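Local coordinates for protein D-galactonate dehydratase family member SEN1436 (Salmonella enterica subsp. enterica serovar Enteritidis, PDB 3TW9) that dehydrates D-gluconate to 2-dehydro-3-deoxy-D-gluconate with low activity in vitro, using one magnesium ion per subunit, and probably has no significant role in gluconate breakdown in vivo, at residues 51-62 and 119-130; 356-364 and 385-393. All blocks are in the same frame, centred on the assembly; numbering follows the deposited sequence. Where two conformers were deposited one is given.

Contact 1 of 2, residues 51-62 and 119-130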
loop_
_atom_site.group_PDB
_atom_site.type_symbol
_atom_site.label_atom_id
_atom_site.label_comp_id
_atom_site.label_asym_id
_atom_site.label_seq_id
_atom_site.Cartn_x
_atom_site.Cartn_y
_atom_site.Cartn_z
ATOM N N ILE C 51 3.435 -24.813 4.968
ATOM C CA ILE C 51 2.312 -24.752 5.889
ATOM C C ILE C 51 1.215 -25.684 5.390
ATOM O O ILE C 51 0.675 -25.473 4.311
ATOM C CB ILE C 51 1.759 -23.299 6.026
ATOM C CG1 ILE C 51 2.792 -22.403 6.730
ATOM C CG2 ILE C 51 0.446 -23.279 6.813
ATOM C CD1 ILE C 51 2.289 -21.014 7.025
ATOM N N GLU C 52 0.902 -26.706 6.178
ATOM C CA GLU C 52 -0.170 -27.630 5.822
ATOM C C GLU C 52 -1.498 -27.208 6.445
ATOM O O GLU C 52 -1.540 -26.565 7.498
ATOM C CB GLU C 52 0.187 -29.068 6.214
ATOM C CG GLU C 52 1.267 -29.685 5.333
ATOM C CD GLU C 52 1.686 -31.063 5.798
ATOM O OE1 GLU C 52 1.511 -31.367 6.997
ATOM O OE2 GLU C 52 2.192 -31.839 4.962
ATOM N N THR C 53 -2.589 -27.562 5.783
ATOM C CA THR C 53 -3.898 -27.240 6.321
ATOM C C THR C 53 -4.717 -28.507 6.568
ATOM O O THR C 53 -4.264 -29.621 6.267
ATOM C CB THR C 53 -4.692 -26.346 5.381
ATOM O OG1 THR C 53 -5.050 -27.097 4.218
ATOM C CG2 THR C 53 -3.879 -25.104 4.992
ATOM N N ASN C 54 -5.924 -28.320 7.103
ATOM C CA ASN C 54 -6.875 -29.424 7.286
ATOM C C ASN C 54 -7.710 -29.729 6.039
ATOM O O ASN C 54 -8.649 -30.509 6.098
ATOM C CB ASN C 54 -7.772 -29.188 8.517
ATOM C CG ASN C 54 -8.654 -27.958 8.393
ATOM O OD1 ASN C 54 -8.399 -27.065 7.589
ATOM N ND2 ASN C 54 -9.690 -27.895 9.221
ATOM N N GLU C 55 -7.371 -29.095 4.921
ATOM C CA GLU C 55 -7.920 -29.431 3.623
ATOM C C GLU C 55 -6.854 -30.251 2.913
ATOM O O GLU C 55 -5.746 -29.750 2.695
ATOM C CB GLU C 55 -8.230 -28.162 2.828
ATOM C CG GLU C 55 -8.803 -28.399 1.435
ATOM C CD GLU C 55 -10.311 -28.532 1.440
ATOM O OE1 GLU C 55 -10.988 -27.591 1.913
ATOM O OE2 GLU C 55 -10.815 -29.571 0.962
ATOM N N PRO C 56 -7.171 -31.518 2.570
ATOM C CA PRO C 56 -6.215 -32.415 1.907
ATOM C C PRO C 56 -5.664 -31.864 0.597
ATOM O O PRO C 56 -6.422 -31.434 -0.281
ATOM C CB PRO C 56 -7.046 -33.688 1.650
ATOM C CG PRO C 56 -8.069 -33.664 2.703
ATOM C CD PRO C 56 -8.442 -32.209 2.848
ATOM N N GLY C 57 -4.345 -31.861 0.476
ATOM C CA GLY C 57 -3.701 -31.387 -0.748
ATOM C C GLY C 57 -3.378 -29.904 -0.741
ATOM O O GLY C 57 -2.569 -29.444 -1.559
ATOM N N LEU C 58 -4.001 -29.158 0.173
ATOM C CA LEU C 58 -3.807 -27.699 0.250
ATOM C C LEU C 58 -2.735 -27.281 1.259
ATOM O O LEU C 58 -2.859 -27.495 2.472
ATOM C CB LEU C 58 -5.117 -26.966 0.538
ATOM C CG LEU C 58 -5.043 -25.439 0.726
ATOM C CD1 LEU C 58 -4.597 -24.684 -0.537
ATOM C CD2 LEU C 58 -6.382 -24.963 1.213
ATOM N N TYR C 59 -1.671 -26.701 0.727
ATOM C CA TYR C 59 -0.551 -26.231 1.530
ATOM C C TYR C 59 0.055 -25.040 0.826
ATOM O O TYR C 59 -0.231 -24.806 -0.347
ATOM C CB TYR C 59 0.522 -27.309 1.700
ATOM C CG TYR C 59 1.034 -27.902 0.410
ATOM C CD1 TYR C 59 2.013 -27.257 -0.365
ATOM C CD2 TYR C 59 0.557 -29.146 -0.024
ATOM C CE1 TYR C 59 2.484 -27.832 -1.552
ATOM C CE2 TYR C 59 1.018 -29.721 -1.199
ATOM C CZ TYR C 59 1.976 -29.074 -1.949
ATOM O OH TYR C 59 2.407 -29.670 -3.099
ATOM N N GLY C 60 0.910 -24.315 1.539
ATOM C CA GLY C 60 1.521 -23.106 0.997
ATOM C C GLY C 60 3.013 -23.168 1.275
ATOM O O GLY C 60 3.448 -23.785 2.266
ATOM N N LEU C 61 3.792 -22.541 0.397
ATOM C CA LEU C 61 5.232 -22.472 0.537
ATOM C C LEU C 61 5.690 -21.022 0.619
ATOM O O LEU C 61 5.167 -20.155 -0.104
ATOM C CB LEU C 61 5.969 -23.135 -0.624
ATOM C CG LEU C 61 5.620 -24.600 -0.851
ATOM C CD1 LEU C 61 6.324 -25.033 -2.123
ATOM C CD2 LEU C 61 6.043 -25.416 0.368
ATOM N N GLY C 62 6.700 -20.796 1.460
ATOM C CA GLY C 62 7.262 -19.471 1.637
ATOM C C GLY C 62 8.770 -19.516 1.771
ATOM O O GLY C 62 9.329 -20.516 2.194
ATOM N N VAL C 119 6.227 -17.919 6.676
ATOM C CA VAL C 119 4.830 -18.026 6.970
ATOM C C VAL C 119 3.963 -17.150 6.062
ATOM O O VAL C 119 3.011 -17.637 5.466
ATOM C CB VAL C 119 4.594 -17.660 8.470
ATOM C CG1 VAL C 119 3.124 -17.534 8.790
ATOM C CG2 VAL C 119 5.297 -18.673 9.394
ATOM N N ASP C 120 4.304 -15.858 5.947
ATOM C CA ASP C 120 3.496 -14.915 5.184
ATOM C C ASP C 120 3.347 -15.338 3.721
ATOM O O ASP C 120 2.229 -15.348 3.171
ATOM C CB ASP C 120 4.110 -13.510 5.275
ATOM C CG ASP C 120 3.279 -12.472 4.575
ATOM O OD1 ASP C 120 2.234 -12.092 5.122
ATOM O OD2 ASP C 120 3.668 -12.076 3.452
ATOM N N MET C 121 4.468 -15.675 3.103
ATOM C CA MET C 121 4.478 -16.105 1.700
ATOM C C MET C 121 3.650 -17.391 1.526
ATOM O O MET C 121 2.861 -17.491 0.582
ATOM C CB MET C 121 5.897 -16.339 1.191
ATOM C CG MET C 121 6.762 -15.120 1.029
ATOM S SD MET C 121 8.156 -15.589 0.029
ATOM C CE MET C 121 9.154 -14.115 0.192
ATOM N N ALA C 122 3.814 -18.352 2.442
ATOM C CA ALA C 122 3.023 -19.606 2.394
ATOM C C ALA C 122 1.543 -19.321 2.469
ATOM O O ALA C 122 0.766 -19.915 1.755
ATOM C CB ALA C 122 3.431 -20.545 3.512
ATOM N N LEU C 123 1.150 -18.373 3.322
ATOM C CA LEU C 123 -0.269 -18.011 3.435
ATOM C C LEU C 123 -0.815 -17.364 2.161
ATOM O O LEU C 123 -1.950 -17.647 1.766
ATOM C CB LEU C 123 -0.520 -17.080 4.631
ATOM C CG LEU C 123 -0.191 -17.680 6.001
ATOM C CD1 LEU C 123 -0.419 -16.663 7.107
ATOM C CD2 LEU C 123 -1.014 -18.935 6.298
ATOM N N TRP C 124 -0.005 -16.522 1.517
ATOM C CA TRP C 124 -0.394 -15.926 0.225
ATOM C C TRP C 124 -0.572 -17.019 -0.835
ATOM O O TRP C 124 -1.520 -16.974 -1.607
ATOM C CB TRP C 124 0.619 -14.864 -0.236
ATOM C CG TRP C 124 0.350 -13.517 0.388
ATOM C CD1 TRP C 124 1.071 -12.915 1.388
ATOM C CD2 TRP C 124 -0.740 -12.628 0.083
ATOM N NE1 TRP C 124 0.512 -11.696 1.703
ATOM C CE2 TRP C 124 -0.610 -11.503 0.926
ATOM C CE3 TRP C 124 -1.813 -12.673 -0.829
ATOM C CZ2 TRP C 124 -1.527 -10.424 0.894
ATOM C CZ3 TRP C 124 -2.724 -11.599 -0.866
ATOM C CH2 TRP C 124 -2.564 -10.489 -0.009
ATOM N N ASP C 125 0.355 -17.983 -0.840
ATOM C CA ASP C 125 0.275 -19.186 -1.684
ATOM C C ASP C 125 -1.068 -19.904 -1.450
ATOM O O ASP C 125 -1.810 -20.147 -2.399
ATOM C CB ASP C 125 1.471 -20.109 -1.354
ATOM C CG ASP C 125 1.740 -21.185 -2.417
ATOM O OD1 ASP C 125 1.392 -20.993 -3.595
ATOM O OD2 ASP C 125 2.360 -22.205 -2.049
ATOM N N ILE C 126 -1.380 -20.195 -0.181
ATOM C CA ILE C 126 -2.641 -20.796 0.208
ATOM C C ILE C 126 -3.832 -19.990 -0.297
ATOM O O ILE C 126 -4.737 -20.554 -0.906
ATOM C CB ILE C 126 -2.715 -21.083 1.733
ATOM C CG1 ILE C 126 -1.854 -22.296 2.086
ATOM C CG2 ILE C 126 -4.151 -21.331 2.210
ATOM C CD1 ILE C 126 -1.350 -22.245 3.539
ATOM N N LYS C 127 -3.812 -18.667 -0.100
ATOM C CA LYS C 127 -4.909 -17.809 -0.570
ATOM C C LYS C 127 -5.099 -17.873 -2.103
ATOM O O LYS C 127 -6.232 -17.930 -2.585
ATOM C CB LYS C 127 -4.701 -16.351 -0.103
ATOM C CG LYS C 127 -5.956 -15.442 -0.268
ATOM C CD LYS C 127 -5.781 -14.097 0.450
ATOM C CE LYS C 127 -5.919 -14.218 1.987
ATOM N NZ LYS C 127 -7.320 -14.205 2.485
ATOM N N GLY C 128 -3.996 -17.861 -2.837
ATOM C CA GLY C 128 -4.014 -18.010 -4.301
ATOM C C GLY C 128 -4.551 -19.349 -4.770
ATOM O O GLY C 128 -5.375 -19.398 -5.691
ATOM N N LYS C 129 -4.095 -20.434 -4.134
ATOM C CA LYS C 129 -4.642 -21.770 -4.390
ATOM C C LYS C 129 -6.138 -21.814 -4.124
ATOM O O LYS C 129 -6.886 -22.283 -4.961
ATOM C CB LYS C 129 -3.878 -22.856 -3.607
ATOM C CG LYS C 129 -2.423 -22.993 -4.078
ATOM C CD LYS C 129 -1.659 -23.992 -3.274
ATOM C CE LYS C 129 -0.255 -24.166 -3.798
ATOM N NZ LYS C 129 0.416 -25.313 -3.115
ATOM N N LEU C 130 -6.577 -21.288 -2.986
ATOM C CA LEU C 130 -8.001 -21.224 -2.666
ATOM C C LEU C 130 -8.822 -20.423 -3.672
ATOM O O LEU C 130 -9.934 -20.822 -4.035
ATOM C CB LEU C 130 -8.236 -20.656 -1.265
ATOM C CG LEU C 130 -8.040 -21.568 -0.058
ATOM C CD1 LEU C 130 -8.109 -20.705 1.179
ATOM C CD2 LEU C 130 -9.091 -22.669 -0.011
HETATM O O HOH W 1 -1.551 -27.301 -2.435
#
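Lys129, on the last turns of helix 110-131, reaches the hairpin strand 59-63 in the N-terminal capping domain of this enolase-superfamily enzyme, where a three-stranded antiparallel sheet packs on helices. Its CB sits 3.6 Å from Leu58 CD1, and the two side chains run past each other in opposite directions. From CG onward the chain is fully extended, which carries CD and CE alongside the carbonyl of Tyr59 and lets NZ donate a hydrogen bond to Tyr59 O at 2.9 Å, from a position tilted 34° out of the carbonyl plane. The same ammonium lies obliquely off the Tyr59 ring in an off-centre cation-pi contact, 4.1 Å from NZ to the centroid. It also donates to a water that sits over the ring and accepts from Tyr59 N as well. The phenol itself is held by Asp411, so both ends of Tyr59 are fixed.

Further along the strand Gly60 lies almost against the helix, with its CA 4.1 Å from that of Ala122, and Gly60 CA makes a CA-H...O contact with Ala122 O, 3.4 Å apart. On the adjacent strand 46-53, Ile51 CD1 rests on Ala122 CB at 3.7 Å and also touches Val119 and Leu123, while its CG2 branch meets Ile126 CD1. Asp125 has CG anti to the backbone N (chi1 -163°), which brings the carboxylate to strand 59-63; there OD1 is taken by Leu408 N and OD2 accepts from Leu61 N at 2.9 Å through its anti lone pair.

Contact 2 of 2, residues 356-364 and 385-393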
loop_
_atom_site.group_PDB
_atom_site.type_symbol
_atom_site.label_atom_id
_atom_site.label_comp_id
_atom_site.label_asym_id
_atom_site.label_seq_id
_atom_site.Cartn_x
_atom_site.Cartn_y
_atom_site.Cartn_z
ATOM N N SER C 356 15.432 -18.682 -2.272
ATOM C CA SER C 356 14.878 -19.912 -2.831
ATOM C C SER C 356 14.096 -19.598 -4.103
ATOM O O SER C 356 13.678 -18.450 -4.325
ATOM C CB SER C 356 14.009 -20.642 -1.800
ATOM O OG SER C 356 12.716 -20.068 -1.687
ATOM N N PRO C 357 13.878 -20.613 -4.957
ATOM C CA PRO C 357 12.962 -20.355 -6.068
ATOM C C PRO C 357 11.569 -19.852 -5.645
ATOM O O PRO C 357 10.897 -19.151 -6.423
ATOM C CB PRO C 357 12.892 -21.721 -6.765
ATOM C CG PRO C 357 14.325 -22.242 -6.570
ATOM C CD PRO C 357 14.568 -21.918 -5.104
ATOM N N VAL C 358 11.144 -20.187 -4.423
ATOM C CA VAL C 358 9.891 -19.669 -3.883
ATOM C C VAL C 358 10.004 -18.131 -3.703
ATOM O O VAL C 358 9.131 -17.398 -4.124
ATOM C CB VAL C 358 9.531 -20.328 -2.526
ATOM C CG1 VAL C 358 8.224 -19.752 -1.948
ATOM C CG2 VAL C 358 9.406 -21.872 -2.669
ATOM N N GLY C 359 11.084 -17.671 -3.080
ATOM C CA GLY C 359 11.380 -16.216 -3.013
ATOM C C GLY C 359 11.520 -15.569 -4.395
ATOM O O GLY C 359 11.117 -14.424 -4.598
ATOM N N VAL C 360 12.121 -16.291 -5.342
ATOM C CA VAL C 360 12.243 -15.782 -6.737
ATOM C C VAL C 360 10.848 -15.495 -7.306
ATOM O O VAL C 360 10.582 -14.415 -7.847
ATOM C CB VAL C 360 13.078 -16.755 -7.624
ATOM C CG1 VAL C 360 12.995 -16.365 -9.118
ATOM C CG2 VAL C 360 14.527 -16.723 -7.166
ATOM N N CYS C 361 9.941 -16.450 -7.134
ATOM C CA CYS C 361 8.552 -16.279 -7.571
ATOM C C CYS C 361 7.833 -15.173 -6.798
ATOM O O CYS C 361 7.116 -14.403 -7.395
ATOM C CB CYS C 361 7.770 -17.583 -7.488
ATOM S SG CYS C 361 8.349 -18.843 -8.675
ATOM N N ALA C 362 8.050 -15.078 -5.487
ATOM C CA ALA C 362 7.436 -14.004 -4.697
ATOM C C ALA C 362 7.817 -12.620 -5.236
ATOM O O ALA C 362 6.910 -11.806 -5.447
ATOM C CB ALA C 362 7.835 -14.108 -3.241
ATOM N N ASN C 363 9.120 -12.386 -5.480
ATOM C CA ASN C 363 9.624 -11.130 -6.129
ATOM C C ASN C 363 8.832 -10.842 -7.377
ATOM O O ASN C 363 8.436 -9.724 -7.617
ATOM C CB ASN C 363 11.082 -11.213 -6.593
ATOM C CG ASN C 363 12.119 -11.186 -5.452
ATOM O OD1 ASN C 363 11.803 -11.020 -4.264
ATOM N ND2 ASN C 363 13.376 -11.343 -5.832
ATOM N N MET C 364 8.626 -11.871 -8.198
ATOM C CA MET C 364 8.059 -11.658 -9.524
ATOM C C MET C 364 6.554 -11.432 -9.508
ATOM O O MET C 364 6.046 -10.675 -10.316
ATOM C CB MET C 364 8.488 -12.792 -10.468
ATOM C CG MET C 364 9.974 -12.708 -10.806
ATOM S SD MET C 364 10.476 -14.102 -11.842
ATOM C CE MET C 364 12.208 -13.695 -12.103
ATOM N N LEU C 385 18.174 -27.091 -8.674
ATOM C CA LEU C 385 17.142 -26.137 -8.254
ATOM C C LEU C 385 15.847 -26.325 -9.013
ATOM O O LEU C 385 14.781 -26.299 -8.414
ATOM C CB LEU C 385 17.616 -24.693 -8.406
ATOM C CG LEU C 385 18.545 -24.209 -7.301
ATOM C CD1 LEU C 385 19.193 -22.910 -7.735
ATOM C CD2 LEU C 385 17.798 -24.078 -5.981
ATOM N N ARG C 386 15.945 -26.492 -10.334
ATOM C CA ARG C 386 14.761 -26.698 -11.172
ATOM C C ARG C 386 14.040 -28.006 -10.834
ATOM O O ARG C 386 12.809 -28.080 -10.880
ATOM C CB ARG C 386 15.140 -26.654 -12.665
ATOM C CG ARG C 386 15.283 -25.237 -13.243
ATOM C CD ARG C 386 15.653 -25.250 -14.754
ATOM N NE ARG C 386 17.016 -25.737 -14.990
ATOM C CZ ARG C 386 18.105 -24.971 -14.984
ATOM N NH1 ARG C 386 17.997 -23.669 -14.765
ATOM N NH2 ARG C 386 19.309 -25.505 -15.194
ATOM N N ASP C 387 14.827 -29.011 -10.456
ATOM C CA ASP C 387 14.334 -30.361 -10.195
ATOM C C ASP C 387 13.602 -30.374 -8.858
ATOM O O ASP C 387 12.493 -30.903 -8.743
ATOM C CB ASP C 387 15.528 -31.335 -10.166
ATOM C CG ASP C 387 15.108 -32.798 -10.166
ATOM O OD1 ASP C 387 14.034 -33.128 -10.699
ATOM O OD2 ASP C 387 15.873 -33.631 -9.641
ATOM N N VAL C 388 14.217 -29.741 -7.859
ATOM C CA VAL C 388 13.664 -29.680 -6.509
ATOM C C VAL C 388 12.430 -28.786 -6.435
ATOM O O VAL C 388 11.483 -29.070 -5.699
ATOM C CB VAL C 388 14.750 -29.268 -5.468
ATOM C CG1 VAL C 388 14.127 -29.008 -4.063
ATOM C CG2 VAL C 388 15.831 -30.365 -5.341
ATOM N N PHE C 389 12.441 -27.722 -7.232
ATOM C CA PHE C 389 11.382 -26.703 -7.217
ATOM C C PHE C 389 10.673 -26.577 -8.564
ATOM O O PHE C 389 10.958 -25.637 -9.323
ATOM C CB PHE C 389 11.958 -25.318 -6.866
ATOM C CG PHE C 389 12.520 -25.211 -5.482
ATOM C CD1 PHE C 389 11.700 -24.829 -4.417
ATOM C CD2 PHE C 389 13.871 -25.463 -5.247
ATOM C CE1 PHE C 389 12.214 -24.705 -3.130
ATOM C CE2 PHE C 389 14.403 -25.345 -3.971
ATOM C CZ PHE C 389 13.560 -24.965 -2.899
ATOM N N PRO C 390 9.737 -27.499 -8.871
ATOM C CA PRO C 390 9.015 -27.386 -10.144
ATOM C C PRO C 390 8.090 -26.159 -10.208
ATOM O O PRO C 390 7.353 -25.871 -9.249
ATOM C CB PRO C 390 8.208 -28.695 -10.226
ATOM C CG PRO C 390 8.119 -29.193 -8.851
ATOM C CD PRO C 390 9.388 -28.748 -8.162
ATOM N N GLY C 391 8.150 -25.451 -11.340
ATOM C CA GLY C 391 7.409 -24.204 -11.527
ATOM C C GLY C 391 8.278 -22.949 -11.601
ATOM O O GLY C 391 7.733 -21.836 -11.616
ATOM N N CYS C 392 9.603 -23.114 -11.671
ATOM C CA CYS C 392 10.531 -21.969 -11.861
ATOM C C CYS C 392 10.125 -21.151 -13.095
ATOM O O CYS C 392 9.654 -21.719 -14.089
ATOM C CB CYS C 392 11.996 -22.428 -11.970
ATOM S SG CYS C 392 12.717 -23.034 -10.425
ATOM N N PRO C 393 10.246 -19.817 -13.018
ATOM C CA PRO C 393 9.822 -18.933 -14.090
ATOM C C PRO C 393 10.609 -19.128 -15.372
ATOM O O PRO C 393 11.812 -19.469 -15.351
ATOM C CB PRO C 393 10.112 -17.528 -13.534
ATOM C CG PRO C 393 10.154 -17.708 -12.074
ATOM C CD PRO C 393 10.746 -19.057 -11.854
#
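One face of the Phe389 ring is taken by the Pro357 pyrrolidine: Pro357 CD lies over the middle of the six-membered ring, 3.6 Å from its centroid and 14° off the normal, a CH-pi contact, and the two side chains cross at about a right angle. Pro357 CG follows over the CD2 side, 3.5 Å from Phe389 CD2. At the edge, in the ring plane, is Leu385 O, while Val358 CG2 comes in obliquely, 4.0 Å from Phe389 CE1. Leu385 CD2 touches Pro357 CG, and Cys392 SG touches Pro357 CB, so the proline is gripped by three residues of the second segment. Phe389 has CG anti to its carbonyl carbon (chi1 -65°), and this turns the ring onto the proline just where helix 383-388 ends.

Pro357 is the first residue of helix 357-369 in the C-terminal barrel domain of the enolase superfamily. Ser356 is its N-cap: OG accepts from Gly359 N at 3.2 Å and, weakly, from Val358 N. Strand 46-53 of the capping domain is also close, with Val48 touching both Ser356 and Phe389.

One to two turns down the helix, Pro393 takes over the packing. Its CG is 3.6 Å from Met364 SD, the methionine side chain being extended and crossing the proline obliquely. On the way, Cys361 SG packs against Pro393 CD and CG, each at 4.0 Å.

Contact 1 belongs to the N-terminal capping domain and contact 2 to the barrel domain, yet the two touch: Leu61 O and Gly62 CA pack on Val358 CG1, and Met121 SD on Ala362 CB. Both are largely buried, but contact 1 runs out to a more open end at Leu58, Lys129 and Leu130. Its chemistry is mixed, with a lysine and an aspartate gripping backbone atoms of a strand beside an aliphatic layer. Contact 2 joins a barrel helix to a helix end and the loop after it through prolines, sulfur atoms and one aromatic ring; the two segments meet by apolar and CH-pi packing, while the Ser356 cap bonds lie within 356-364.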